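Local coordinates for protein sortase (Actinomyces oris, PDB 2XWG) that probably acts as a class C sortase, a membrane-anchored cysteine transpeptidase that joins pilin subunits into fimbriae, with a lid lying over its active site, at residues A[75-80]-A[147-152]; A[101-106]-A[172-177]; A[112-117]-A[158-163]; A[166-171]-A[185-190]; A[209-214]-A[222-227]. All blocks are in the same frame, centred on the assembly; numbering follows the deposited sequence.

Interaction 1. Residues A[75-80]-A[147-152]; sequences LDPWLE and VLTGHT. With CA (calcium ion), chain F.
Trp78 of the sortase lid reaches over to Thr149, Gly150 and His151, where strand 144-149 runs out into the active site. Methyl CG2 of Thr149 is the principal apolar partner: it lies 3.3 Å from Trp78 CH2 and 3.5 Å from Pro77 CB, touching both the indole, which it meets obliquely, and the proline. CG2 stands opposite the backbone N of Thr149, while OG1 turns beside that N and has a weak bond to Gly130 O. The indole rim does the rest: Trp78 CZ2 is 3.8 Å from Gly150 O, near the indole plane. The five-membered ring of Trp78 and the ring of His151, the predicted proton donor/acceptor, meet rim to rim with planes at 43°. Asp76-Pro77-Trp78 matches the Asp-Pro-Trp lid motif of pilus-building class C sortases. Asp76 OD2 accepts from Trp78 N at 3.0 Å, an Asx turn, and Asp76 OD1 forms a salt bridge to Arg222. Pro77 CB lies over one indole face, 3.3 Å above the plane and offset toward the rim. Calcium is bound by the same loop: by Pro77 O at 2.5 Å, Glu80 O at 2.6 Å, Thr120 OG1 and two waters, one of which also donates to Asp76 O.

Interaction 2. Residues A[101-106]-A[172-177]; sequences VMARIV and FYVSSL
Val106 and Tyr173 lie side by side where strands 103-107 and 171-176 join antiparallel, the pairing of the two strands that end the sheet order, which closes the sortase beta-barrel. The strand axes approach to 4.7 Å. Four backbone bonds set the register: Arg104 and Ser175 bond reciprocally, with Arg104 N to Ser175 O at 2.9 Å, and Val106 and Tyr173 do the same, with Val106 N to Tyr173 O at 3.1 Å. Ile105 and Val174 form the non-hydrogen-bonded pair between them. Val106 and Tyr173 put their side chains on one face with Arg104 and Ser175. Val106 CG1, set between its own backbone N and carbonyl carbon (chi1 55°), meets Tyr173 CB at 3.7 Å. Ser175 OG, on this face, has Thr180 as partner. At the far end Ala103, which with Met102 forms a classic beta bulge opposite Ile116, packs its CB 3.5 Å from Ser176 CB, and Ser176 OG bonds to Pro138 O. The other face turns inward, where Phe172 and Ile105 both touch Leu210. Phe172 holds CG between its backbone N and carbonyl carbon (chi1 59°), which swings the ring to the inner side. With CG1 opposite its backbone N (chi1 -180°), Ile105 extends obliquely across to it, and Ile105 CD1 comes 4.1 Å from Phe172 CD2.

Interaction 3. Residues A[112-117]-A[158-163]; sequences VSLPIY and TMFDNL
Met159 and Phe160 receive the side chains of Val112 and Leu114, two residues apart on strand 112-118 and both directed at the loop. The loop segment begins with a type II' beta turn from Thr158 to Asp161, closed by Asp161 N donating to Thr158 O at 2.9 Å. Met159 takes the second position of that turn with a positive phi of 46°. Its carbonyl O lies against the strand, 3.7 Å from Val112 CG2 and 3.9 Å from Leu114 CD1, so two branches from different residues pack on one peptide group. Although the first bond of its side chain points away from the strand, the Met159 chain is bent at its second torsion, and SD lies 4.2 Å from Leu114 CD2. This turn belongs to the long connection between barrel strands 144-149 and 171-176 that follows the predicted catalytic histidine, and the Met159 side chain is about 4 Å from that of His151. Next comes Phe160, whose ring extends toward the strand, so that CE1 meets both partners. Val112 CG1 approaches it at the ring edge, 4.2 Å from CE1, while Leu114 CD1 comes obliquely to within 4.1 Å of the same Phe160 CE1. Val129, Leu210 and Thr212 of the barrel also touch this ring. Asp161 OD1 accepts from Gly153 N. Leu163 N donates to Phe160 O at 3.0 Å, and Leu163 CD1 returns over one face of the Phe160 ring, offset toward the rim.

Interaction 4. Residues A[166-171]-A[185-190]; sequences LKKGDV and VNDITV
Ile188 turns CG1 opposite its own carbonyl carbon (chi1 -49°) and extends the chain beyond, which carries CD1 to 3.3 Å from Leu166 O and 3.5 Å from Lys167 CA. Val185 sends its two methyls different ways. CG1 stands opposite the backbone N (chi1 174°) and reaches 3.7 Å from Lys167 O, whereas CG2 lies 3.3 Å from Asp170 O. The backbone of Val185 is gripped as well. Its N donates to Asp170 O at 2.7 Å in an almost straight bond, and its O accepts from Gly169 N at 2.8 Å. Both bonds engage a type II beta turn from Lys167 to Asp170, in which Gly169 holds the third position with the positive phi (83°) usual for glycine there. Asp170 braces the same turn from within: its OD2 accepts from Lys167 N at 2.9 Å, on the anti side and out of the carboxylate plane. Lys168 lays its aliphatic part along the backbone of Val185 and Asn186, with NZ 4.3 Å from Asp187 OD1, opposite charges that stay short of a salt bridge. Asn186 and Asp187 form a classic beta bulge against Thr226. The arrangement is that of a turn leading into strand 171-176 and tied to strand 179-191, its antiparallel hairpin partner in the sortase barrel.

Interaction 5. Residues A[209-214]-A[222-227]; sequences TLITCT and RLLVTG
Ile211 and Leu224 mark the tight part of this strand pair. They lie side by side on one face of the sheet, and Ile211 CD1 is only 3.3 Å from Leu224 CD2. Ile211 places CG1 opposite its backbone N (chi1 -179°), and CD1 thereby also reaches Arg222 CB at 4.0 Å. Two reciprocal sets of backbone bonds enclose this pair: Leu210 with Val225, including Leu210 N to Val225 O at 2.8 Å, and Thr212 with Leu223, including Leu223 N to Thr212 O at 2.9 Å. On the second face Thr212 CG2 crosses over Leu223 CB at 3.9 Å, while Thr212 OG1 is satisfied by Thr152 OG1 and Gly150 O. In contrast to this buried middle, the side chains of Thr226 and Thr214 are partly exposed. Thr209 OG1, whose main partner is His145 NE2, also shares a long hydrogen bond of 3.2 Å with Thr226 OG1. Thr214 meets the other strand through CG2, 4.0 Å from Leu223 N. Beside Thr214 the barrel becomes active site. Cys213 SG, the predicted acyl-thioester nucleophile, sits over one face of the Arg222 guanidinium, 3.5 Å from NH1 and offset toward the rim of the group. Arg222, whose outside partner is Asp76, bends at its second torsion (chi2 -51°), which lays the guanidinium face against the sulfur. Cys213 and Arg222 form a non-hydrogen-bonded antiparallel pair, and a Cys and an Arg on neighbouring strands, with a nearby His, are characteristic of the sortase catalytic centre.

Interactions 1 and 5, centres 9 Å apart, together hold the predicted catalytic His151 and Cys213, with Arg222 and the lid: Asp76 OD1 and Arg222 NE are 2.7 Å apart in a salt bridge, and the Trp78 side chain lies about 4 Å from that of Cys213. The same junction is tied from the barrel side by Thr152 OG1 and Thr212 OG1 at 2.6 Å. Interaction 3 adjoins it through His151 O and Phe160 N, 3.0 Å apart. Interaction 2 closes the barrel, its centre about 18 Å from that of interaction 1, meeting interaction 3 at Ala103 O to Ile116 N, 2.7 Å, and interaction 5 at Ile105 CD1 to Leu210 CD2, 3.6 Å. Interaction 4 borders interaction 5 through Asp187 O and Thr226 N, 2.8 Å apart.

Interaction 1. Residues A[75-80]-A[147-152]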
# COMPACT_ATOMS: atom_id res chain seq x y z
N LEU A 75 2.57 -11.77 -6.02
CA LEU A 75 4.02 -11.87 -6.19
C LEU A 75 4.75 -10.68 -5.53
O LEU A 75 4.15 -9.62 -5.34
CB LEU A 75 4.35 -11.94 -7.69
CG LEU A 75 4.01 -13.21 -8.49
CD1 LEU A 75 5.23 -14.12 -8.68
CD2 LEU A 75 2.84 -14.00 -7.90
N ASP A 76 6.02 -10.85 -5.17
CA ASP A 76 6.83 -9.75 -4.63
C ASP A 76 6.74 -8.47 -5.49
O ASP A 76 6.77 -8.54 -6.73
CB ASP A 76 8.28 -10.19 -4.48
CG ASP A 76 9.18 -9.11 -3.85
OD1 ASP A 76 9.01 -8.77 -2.65
OD2 ASP A 76 10.09 -8.65 -4.56
N PRO A 77 6.62 -7.30 -4.84
CA PRO A 77 6.55 -6.04 -5.59
C PRO A 77 7.77 -5.79 -6.49
O PRO A 77 7.63 -5.10 -7.49
CB PRO A 77 6.48 -4.98 -4.48
CG PRO A 77 5.87 -5.71 -3.31
CD PRO A 77 6.45 -7.10 -3.39
N TRP A 78 8.92 -6.36 -6.15
CA TRP A 78 10.16 -6.09 -6.88
C TRP A 78 10.55 -7.16 -7.88
O TRP A 78 11.58 -7.06 -8.54
CB TRP A 78 11.32 -5.86 -5.90
CG TRP A 78 11.16 -4.59 -5.10
CD1 TRP A 78 11.71 -3.36 -5.38
CD2 TRP A 78 10.38 -4.41 -3.91
NE1 TRP A 78 11.32 -2.45 -4.43
CE2 TRP A 78 10.51 -3.07 -3.52
CE3 TRP A 78 9.59 -5.26 -3.14
CZ2 TRP A 78 9.89 -2.55 -2.39
CZ3 TRP A 78 8.98 -4.75 -2.01
CH2 TRP A 78 9.13 -3.41 -1.65
N LEU A 79 9.73 -8.19 -8.01
CA LEU A 79 9.95 -9.21 -9.02
C LEU A 79 9.94 -8.52 -10.37
O LEU A 79 10.96 -8.44 -11.07
CB LEU A 79 8.83 -10.24 -8.99
CG LEU A 79 9.09 -11.42 -9.93
CD1 LEU A 79 10.16 -12.31 -9.30
CD2 LEU A 79 7.83 -12.22 -10.23
N GLU A 80 8.76 -8.02 -10.72
CA GLU A 80 8.53 -7.33 -11.97
C GLU A 80 8.85 -5.83 -11.86
O GLU A 80 8.52 -5.18 -10.86
CB GLU A 80 7.09 -7.55 -12.42
CG GLU A 80 6.79 -7.02 -13.80
CD GLU A 80 7.91 -7.33 -14.78
OE1 GLU A 80 8.68 -8.30 -14.52
OE2 GLU A 80 8.03 -6.60 -15.80
N VAL A 147 -1.93 -3.04 0.40
CA VAL A 147 -0.48 -3.19 0.54
C VAL A 147 0.24 -2.05 -0.16
O VAL A 147 0.11 -1.89 -1.37
CB VAL A 147 -0.02 -4.50 -0.06
CG1 VAL A 147 1.49 -4.54 -0.11
CG2 VAL A 147 -0.55 -5.66 0.76
N LEU A 148 0.98 -1.25 0.61
CA LEU A 148 1.66 -0.06 0.08
C LEU A 148 3.17 -0.28 0.09
O LEU A 148 3.74 -0.63 1.13
CB LEU A 148 1.31 1.19 0.90
CG LEU A 148 -0.17 1.46 1.08
CD1 LEU A 148 -0.34 2.75 1.74
CD2 LEU A 148 -0.85 1.48 -0.27
N THR A 149 3.79 -0.03 -1.06
CA THR A 149 5.17 -0.41 -1.37
C THR A 149 6.10 0.80 -1.48
O THR A 149 5.73 1.79 -2.11
CB THR A 149 5.21 -1.10 -2.72
OG1 THR A 149 4.13 -2.05 -2.80
CG2 THR A 149 6.49 -1.83 -2.88
N GLY A 150 7.30 0.70 -0.92
CA GLY A 150 8.25 1.79 -0.95
C GLY A 150 9.70 1.33 -0.84
O GLY A 150 10.00 0.46 -0.05
N HIS A 151 10.59 1.93 -1.62
CA HIS A 151 12.00 1.58 -1.63
C HIS A 151 12.64 1.79 -0.28
O HIS A 151 12.17 2.58 0.53
CB HIS A 151 12.76 2.46 -2.62
CG HIS A 151 12.68 2.01 -4.05
ND1 HIS A 151 12.75 0.69 -4.43
CD2 HIS A 151 12.54 2.72 -5.20
CE1 HIS A 151 12.67 0.60 -5.74
NE2 HIS A 151 12.53 1.81 -6.23
N THR A 152 13.71 1.04 -0.04
CA THR A 152 14.74 1.39 0.92
C THR A 152 16.02 1.44 0.09
O THR A 152 16.24 0.55 -0.75
CB THR A 152 14.92 0.30 1.99
OG1 THR A 152 13.86 0.38 2.94
CG2 THR A 152 16.20 0.51 2.71
CA CA F . 6.29 -4.53 -9.57
O HOH W 1 5.81 -7.30 -9.27
O HOH W 2 4.80 -4.46 -12.00

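Interaction 2. Residues A[101-106]-A[172-177]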
# COMPACT_ATOMS: atom_id res chain seq x y z
N VAL A 101 -2.62 11.39 -8.16
CA VAL A 101 -2.26 10.73 -6.91
C VAL A 101 -3.44 9.91 -6.40
O VAL A 101 -4.52 10.43 -6.22
CB VAL A 101 -1.90 11.77 -5.87
CG1 VAL A 101 -1.75 11.13 -4.52
CG2 VAL A 101 -0.63 12.49 -6.28
N MET A 102 -3.25 8.61 -6.18
CA MET A 102 -4.34 7.78 -5.68
C MET A 102 -4.69 8.13 -4.22
O MET A 102 -5.86 8.23 -3.85
CB MET A 102 -3.99 6.30 -5.85
CG MET A 102 -4.65 5.37 -4.85
SD MET A 102 -4.25 3.62 -5.08
CE MET A 102 -4.03 3.50 -6.84
N ALA A 103 -3.66 8.35 -3.40
CA ALA A 103 -3.86 8.64 -1.97
C ALA A 103 -2.57 9.19 -1.37
O ALA A 103 -1.54 9.30 -2.06
CB ALA A 103 -4.29 7.39 -1.23
N ARG A 104 -2.61 9.53 -0.09
CA ARG A 104 -1.43 10.06 0.59
C ARG A 104 -1.22 9.36 1.91
O ARG A 104 -2.20 9.05 2.61
CB ARG A 104 -1.62 11.53 0.90
CG ARG A 104 -1.55 12.38 -0.28
CD ARG A 104 -0.90 13.67 0.09
NE ARG A 104 0.02 14.05 -0.96
CZ ARG A 104 1.35 14.02 -0.87
NH1 ARG A 104 1.97 13.65 0.27
NH2 ARG A 104 2.07 14.39 -1.93
N ILE A 105 0.04 9.16 2.30
CA ILE A 105 0.33 8.53 3.58
C ILE A 105 1.26 9.37 4.39
O ILE A 105 2.21 9.92 3.85
CB ILE A 105 0.98 7.16 3.41
CG1 ILE A 105 1.26 6.53 4.78
CG2 ILE A 105 2.27 7.27 2.61
CD1 ILE A 105 1.54 5.08 4.68
N VAL A 106 1.00 9.47 5.68
CA VAL A 106 1.86 10.21 6.58
C VAL A 106 2.12 9.32 7.78
O VAL A 106 1.18 8.80 8.40
CB VAL A 106 1.25 11.56 7.04
CG1 VAL A 106 -0.08 11.33 7.64
CG2 VAL A 106 2.16 12.23 8.06
N PHE A 172 -0.07 5.43 11.69
CA PHE A 172 -0.04 6.12 10.39
C PHE A 172 -1.43 6.42 9.85
O PHE A 172 -2.42 5.82 10.31
CB PHE A 172 0.79 5.40 9.32
CG PHE A 172 0.34 4.00 9.01
CD1 PHE A 172 0.88 2.91 9.70
CD2 PHE A 172 -0.55 3.76 7.99
CE1 PHE A 172 0.50 1.62 9.40
CE2 PHE A 172 -0.94 2.48 7.68
CZ PHE A 172 -0.42 1.40 8.39
N TYR A 173 -1.50 7.34 8.89
CA TYR A 173 -2.77 7.81 8.35
C TYR A 173 -2.75 7.74 6.86
O TYR A 173 -1.80 8.18 6.24
CB TYR A 173 -2.99 9.26 8.71
CG TYR A 173 -2.97 9.54 10.18
CD1 TYR A 173 -4.13 9.48 10.92
CD2 TYR A 173 -1.80 9.88 10.83
CE1 TYR A 173 -4.14 9.76 12.28
CE2 TYR A 173 -1.79 10.18 12.18
CZ TYR A 173 -2.97 10.11 12.90
OH TYR A 173 -2.97 10.39 14.25
N VAL A 174 -3.81 7.22 6.27
CA VAL A 174 -3.93 7.15 4.82
C VAL A 174 -5.13 8.01 4.36
O VAL A 174 -6.28 7.61 4.58
CB VAL A 174 -4.10 5.70 4.38
CG1 VAL A 174 -4.22 5.61 2.86
CG2 VAL A 174 -2.94 4.86 4.89
N SER A 175 -4.87 9.17 3.76
CA SER A 175 -5.94 10.03 3.22
C SER A 175 -6.23 9.82 1.74
O SER A 175 -5.32 9.76 0.92
CB SER A 175 -5.61 11.50 3.46
OG SER A 175 -5.58 11.76 4.85
N SER A 176 -7.51 9.68 1.40
CA SER A 176 -7.94 9.60 0.00
C SER A 176 -9.42 9.87 -0.10
O SER A 176 -10.17 9.62 0.85
CB SER A 176 -7.67 8.21 -0.58
OG SER A 176 -8.53 7.26 0.03
N LEU A 177 -9.85 10.39 -1.25
CA LEU A 177 -11.27 10.64 -1.48
C LEU A 177 -11.96 11.29 -0.27
O LEU A 177 -12.93 10.76 0.27
CB LEU A 177 -11.96 9.34 -1.88
CG LEU A 177 -11.83 8.88 -3.34
CD1 LEU A 177 -10.73 9.60 -4.09
CD2 LEU A 177 -11.63 7.38 -3.41
O HOH W 3 -3.13 11.17 5.12

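Interaction 3. Residues A[112-117]-A[158-163]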
# COMPACT_ATOMS: atom_id res chain seq x y z
N VAL A 112 7.61 10.45 7.31
CA VAL A 112 7.20 10.07 5.97
C VAL A 112 5.90 10.75 5.61
O VAL A 112 4.90 10.58 6.31
CB VAL A 112 6.95 8.59 5.85
CG1 VAL A 112 6.05 8.33 4.68
CG2 VAL A 112 8.28 7.83 5.71
N SER A 113 5.93 11.54 4.53
CA SER A 113 4.75 12.18 3.95
C SER A 113 4.83 12.05 2.44
O SER A 113 5.52 12.82 1.80
CB SER A 113 4.74 13.66 4.30
OG SER A 113 3.63 14.28 3.68
N LEU A 114 4.12 11.07 1.88
CA LEU A 114 4.30 10.68 0.48
C LEU A 114 2.97 10.43 -0.25
O LEU A 114 2.00 10.02 0.37
CB LEU A 114 5.14 9.40 0.40
CG LEU A 114 6.59 9.46 0.87
CD1 LEU A 114 7.15 8.04 1.02
CD2 LEU A 114 7.41 10.27 -0.12
N PRO A 115 2.94 10.66 -1.58
CA PRO A 115 1.83 10.32 -2.46
C PRO A 115 1.87 8.85 -2.80
O PRO A 115 2.95 8.27 -2.78
CB PRO A 115 2.16 11.10 -3.73
CG PRO A 115 3.63 11.15 -3.74
CD PRO A 115 3.99 11.38 -2.31
N ILE A 116 0.71 8.27 -3.10
CA ILE A 116 0.56 6.86 -3.44
C ILE A 116 0.02 6.78 -4.87
O ILE A 116 -0.92 7.48 -5.22
CB ILE A 116 -0.45 6.21 -2.52
CG1 ILE A 116 0.07 6.23 -1.09
CG2 ILE A 116 -0.74 4.81 -2.95
CD1 ILE A 116 -0.94 5.83 -0.06
N TYR A 117 0.63 5.94 -5.69
CA TYR A 117 0.23 5.80 -7.08
C TYR A 117 -0.14 4.36 -7.37
O TYR A 117 0.26 3.44 -6.63
CB TYR A 117 1.36 6.20 -8.02
CG TYR A 117 1.84 7.63 -7.87
CD1 TYR A 117 1.12 8.67 -8.42
CD2 TYR A 117 3.02 7.92 -7.20
CE1 TYR A 117 1.56 9.98 -8.31
CE2 TYR A 117 3.46 9.23 -7.07
CZ TYR A 117 2.72 10.25 -7.63
OH TYR A 117 3.15 11.56 -7.51
N THR A 158 14.41 9.30 0.09
CA THR A 158 14.35 8.49 1.30
C THR A 158 13.25 7.41 1.24
O THR A 158 13.44 6.30 1.75
CB THR A 158 14.10 9.37 2.53
OG1 THR A 158 15.10 10.39 2.60
CG2 THR A 158 14.18 8.55 3.78
N MET A 159 12.11 7.75 0.64
CA MET A 159 10.98 6.83 0.55
C MET A 159 10.72 6.16 1.89
O MET A 159 10.43 6.85 2.86
CB MET A 159 11.17 5.80 -0.55
CG MET A 159 11.26 6.42 -1.93
SD MET A 159 9.94 7.63 -2.22
CE MET A 159 10.22 8.03 -3.94
N PHE A 160 10.84 4.83 1.94
CA PHE A 160 10.52 4.04 3.16
C PHE A 160 11.78 3.55 3.91
O PHE A 160 11.74 2.53 4.63
CB PHE A 160 9.69 2.80 2.79
CG PHE A 160 8.19 3.05 2.72
CD1 PHE A 160 7.65 4.28 3.01
CD2 PHE A 160 7.33 2.02 2.36
CE1 PHE A 160 6.29 4.49 2.98
CE2 PHE A 160 5.96 2.23 2.31
CZ PHE A 160 5.45 3.47 2.62
N ASP A 161 12.88 4.27 3.74
CA ASP A 161 14.14 3.87 4.35
C ASP A 161 13.94 3.56 5.83
O ASP A 161 14.44 2.54 6.36
CB ASP A 161 15.18 4.98 4.23
CG ASP A 161 15.90 4.98 2.91
OD1 ASP A 161 15.69 4.03 2.13
OD2 ASP A 161 16.68 5.92 2.65
N ASN A 162 13.20 4.42 6.50
CA ASN A 162 13.12 4.33 7.94
C ASN A 162 11.93 3.55 8.44
O ASN A 162 11.50 3.72 9.58
CB ASN A 162 13.19 5.72 8.53
CG ASN A 162 14.41 6.46 8.06
OD1 ASN A 162 15.52 5.91 8.05
ND2 ASN A 162 14.21 7.69 7.61
N LEU A 163 11.38 2.69 7.59
CA LEU A 163 10.31 1.82 8.04
C LEU A 163 10.80 0.99 9.23
O LEU A 163 10.02 0.70 10.14
CB LEU A 163 9.84 0.92 6.90
CG LEU A 163 8.32 0.69 6.83
CD1 LEU A 163 7.63 2.03 6.77
CD2 LEU A 163 7.94 -0.15 5.64

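Interaction 4. Residues A[166-171]-A[185-190]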
# COMPACT_ATOMS: atom_id res chain seq x y z
N LEU A 166 9.84 1.87 13.03
CA LEU A 166 8.48 1.72 13.53
C LEU A 166 8.42 0.56 14.53
O LEU A 166 9.12 -0.43 14.35
CB LEU A 166 7.52 1.45 12.37
CG LEU A 166 7.16 2.64 11.45
CD1 LEU A 166 6.04 2.22 10.53
CD2 LEU A 166 6.73 3.81 12.24
N LYS A 167 7.58 0.70 15.56
CA LYS A 167 7.21 -0.44 16.40
C LYS A 167 5.69 -0.49 16.65
O LYS A 167 4.95 0.41 16.23
CB LYS A 167 8.01 -0.45 17.73
CG LYS A 167 7.71 0.69 18.69
CD LYS A 167 8.63 1.89 18.47
CE LYS A 167 10.10 1.56 18.73
NZ LYS A 167 10.43 1.24 20.17
N LYS A 168 5.23 -1.54 17.32
CA LYS A 168 3.79 -1.70 17.55
C LYS A 168 3.21 -0.50 18.31
O LYS A 168 3.89 0.12 19.12
CB LYS A 168 3.48 -3.04 18.26
CG LYS A 168 3.85 -4.29 17.44
CD LYS A 168 3.64 -5.62 18.19
CE LYS A 168 4.57 -6.72 17.61
NZ LYS A 168 3.92 -8.05 17.42
N GLY A 169 1.96 -0.14 18.02
CA GLY A 169 1.37 1.05 18.62
C GLY A 169 1.71 2.36 17.91
O GLY A 169 1.11 3.41 18.18
N ASP A 170 2.71 2.31 17.02
CA ASP A 170 2.97 3.45 16.16
C ASP A 170 1.80 3.63 15.18
O ASP A 170 1.09 2.69 14.82
CB ASP A 170 4.32 3.34 15.42
CG ASP A 170 5.48 3.88 16.24
OD1 ASP A 170 5.22 4.74 17.12
OD2 ASP A 170 6.65 3.46 16.02
N VAL A 171 1.61 4.87 14.77
CA VAL A 171 0.41 5.25 14.07
C VAL A 171 0.76 5.76 12.68
O VAL A 171 1.80 6.39 12.52
CB VAL A 171 -0.29 6.32 14.89
CG1 VAL A 171 -0.72 7.46 14.03
CG2 VAL A 171 -1.45 5.71 15.65
N VAL A 185 -0.03 0.30 14.17
CA VAL A 185 0.85 -0.82 13.83
C VAL A 185 0.70 -1.95 14.84
O VAL A 185 0.86 -1.75 16.05
CB VAL A 185 2.31 -0.39 13.80
CG1 VAL A 185 3.22 -1.59 13.58
CG2 VAL A 185 2.53 0.65 12.73
N ASN A 186 0.39 -3.15 14.37
CA ASN A 186 0.22 -4.26 15.30
C ASN A 186 0.90 -5.55 14.86
O ASN A 186 0.61 -6.62 15.39
CB ASN A 186 -1.26 -4.51 15.60
CG ASN A 186 -1.98 -5.15 14.43
OD1 ASN A 186 -1.36 -5.59 13.45
ND2 ASN A 186 -3.31 -5.23 14.54
N ASP A 187 1.81 -5.45 13.89
CA ASP A 187 2.57 -6.61 13.46
C ASP A 187 3.75 -6.20 12.59
O ASP A 187 3.59 -5.55 11.56
CB ASP A 187 1.66 -7.61 12.73
CG ASP A 187 2.27 -9.01 12.63
OD1 ASP A 187 3.23 -9.33 13.39
OD2 ASP A 187 1.76 -9.81 11.80
N ILE A 188 4.95 -6.59 13.01
CA ILE A 188 6.16 -6.32 12.26
C ILE A 188 6.90 -7.62 12.07
O ILE A 188 6.92 -8.47 12.95
CB ILE A 188 7.03 -5.29 12.98
CG1 ILE A 188 6.15 -4.09 13.38
CG2 ILE A 188 8.21 -4.89 12.11
CD1 ILE A 188 6.92 -2.87 13.83
N THR A 189 7.52 -7.78 10.91
CA THR A 189 7.90 -9.10 10.44
C THR A 189 8.85 -9.02 9.26
O THR A 189 8.54 -8.34 8.28
CB THR A 189 6.65 -9.85 9.94
OG1 THR A 189 5.86 -10.25 11.07
CG2 THR A 189 7.05 -11.07 9.14
N VAL A 190 9.99 -9.70 9.34
CA VAL A 190 10.91 -9.78 8.21
C VAL A 190 10.59 -11.07 7.50
O VAL A 190 9.99 -11.94 8.08
CB VAL A 190 12.35 -9.71 8.67
CG1 VAL A 190 13.29 -10.06 7.54
CG2 VAL A 190 12.64 -8.31 9.18

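Interaction 5. Residues A[209-214]-A[222-227]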
# COMPACT_ATOMS: atom_id res chain seq x y z
N THR A 209 -0.69 -2.88 4.99
CA THR A 209 0.71 -3.23 5.18
C THR A 209 1.66 -2.34 4.36
O THR A 209 1.51 -2.21 3.13
CB THR A 209 0.98 -4.69 4.80
OG1 THR A 209 0.14 -5.54 5.58
CG2 THR A 209 2.43 -5.05 5.06
N LEU A 210 2.63 -1.74 5.05
CA LEU A 210 3.73 -1.04 4.42
C LEU A 210 4.87 -2.02 4.17
O LEU A 210 5.43 -2.59 5.10
CB LEU A 210 4.20 0.08 5.34
CG LEU A 210 3.06 0.92 5.93
CD1 LEU A 210 3.60 1.96 6.89
CD2 LEU A 210 2.24 1.60 4.84
N ILE A 211 5.26 -2.22 2.92
CA ILE A 211 6.35 -3.15 2.68
C ILE A 211 7.56 -2.48 2.04
O ILE A 211 7.40 -1.70 1.12
CB ILE A 211 5.90 -4.31 1.80
CG1 ILE A 211 7.05 -5.28 1.56
CG2 ILE A 211 5.38 -3.80 0.48
CD1 ILE A 211 6.62 -6.56 0.86
N THR A 212 8.75 -2.78 2.53
CA THR A 212 9.98 -2.30 1.92
C THR A 212 11.02 -3.42 1.83
O THR A 212 10.79 -4.54 2.29
CB THR A 212 10.56 -1.14 2.71
OG1 THR A 212 11.67 -0.59 2.01
CG2 THR A 212 11.02 -1.62 4.03
N CYS A 213 12.16 -3.13 1.21
CA CYS A 213 13.24 -4.11 1.16
C CYS A 213 14.14 -3.97 2.36
O CYS A 213 14.23 -2.89 2.95
CB CYS A 213 14.04 -3.92 -0.11
SG CYS A 213 13.07 -4.43 -1.48
N THR A 214 14.81 -5.06 2.71
CA THR A 214 15.70 -5.08 3.88
C THR A 214 16.65 -6.26 3.79
O THR A 214 16.30 -7.29 3.21
CB THR A 214 14.90 -5.15 5.19
OG1 THR A 214 15.66 -4.54 6.24
CG2 THR A 214 14.56 -6.59 5.54
N ARG A 222 12.24 -8.77 2.99
CA ARG A 222 11.21 -7.73 2.97
C ARG A 222 10.77 -7.40 4.37
O ARG A 222 10.50 -8.30 5.14
CB ARG A 222 9.98 -8.20 2.22
CG ARG A 222 10.24 -8.62 0.81
CD ARG A 222 11.00 -7.56 0.07
NE ARG A 222 11.20 -8.01 -1.31
CZ ARG A 222 12.39 -8.17 -1.86
NH1 ARG A 222 13.50 -7.93 -1.16
NH2 ARG A 222 12.48 -8.57 -3.13
N LEU A 223 10.65 -6.12 4.70
CA LEU A 223 10.12 -5.75 6.00
C LEU A 223 8.63 -5.38 5.85
O LEU A 223 8.28 -4.55 5.03
CB LEU A 223 10.93 -4.60 6.58
CG LEU A 223 10.24 -3.84 7.70
CD1 LEU A 223 10.28 -4.69 8.95
CD2 LEU A 223 10.94 -2.51 7.95
N LEU A 224 7.76 -6.03 6.63
CA LEU A 224 6.32 -5.84 6.53
C LEU A 224 5.82 -5.26 7.81
O LEU A 224 5.84 -5.93 8.83
CB LEU A 224 5.57 -7.15 6.31
CG LEU A 224 5.90 -8.17 5.21
CD1 LEU A 224 4.64 -8.84 4.71
CD2 LEU A 224 6.62 -7.59 4.03
N VAL A 225 5.35 -4.03 7.76
CA VAL A 225 4.72 -3.39 8.90
C VAL A 225 3.23 -3.34 8.62
O VAL A 225 2.79 -2.76 7.63
CB VAL A 225 5.26 -1.96 9.09
CG1 VAL A 225 4.35 -1.14 10.01
CG2 VAL A 225 6.70 -1.99 9.60
N THR A 226 2.44 -3.98 9.48
CA THR A 226 1.01 -4.05 9.26
C THR A 226 0.32 -3.17 10.28
O THR A 226 0.67 -3.20 11.46
CB THR A 226 0.48 -5.50 9.40
OG1 THR A 226 1.15 -6.37 8.48
CG2 THR A 226 -1.03 -5.55 9.15
N GLY A 227 -0.63 -2.36 9.83
CA GLY A 227 -1.42 -1.56 10.75
C GLY A 227 -2.87 -1.98 10.65
O GLY A 227 -3.30 -2.48 9.61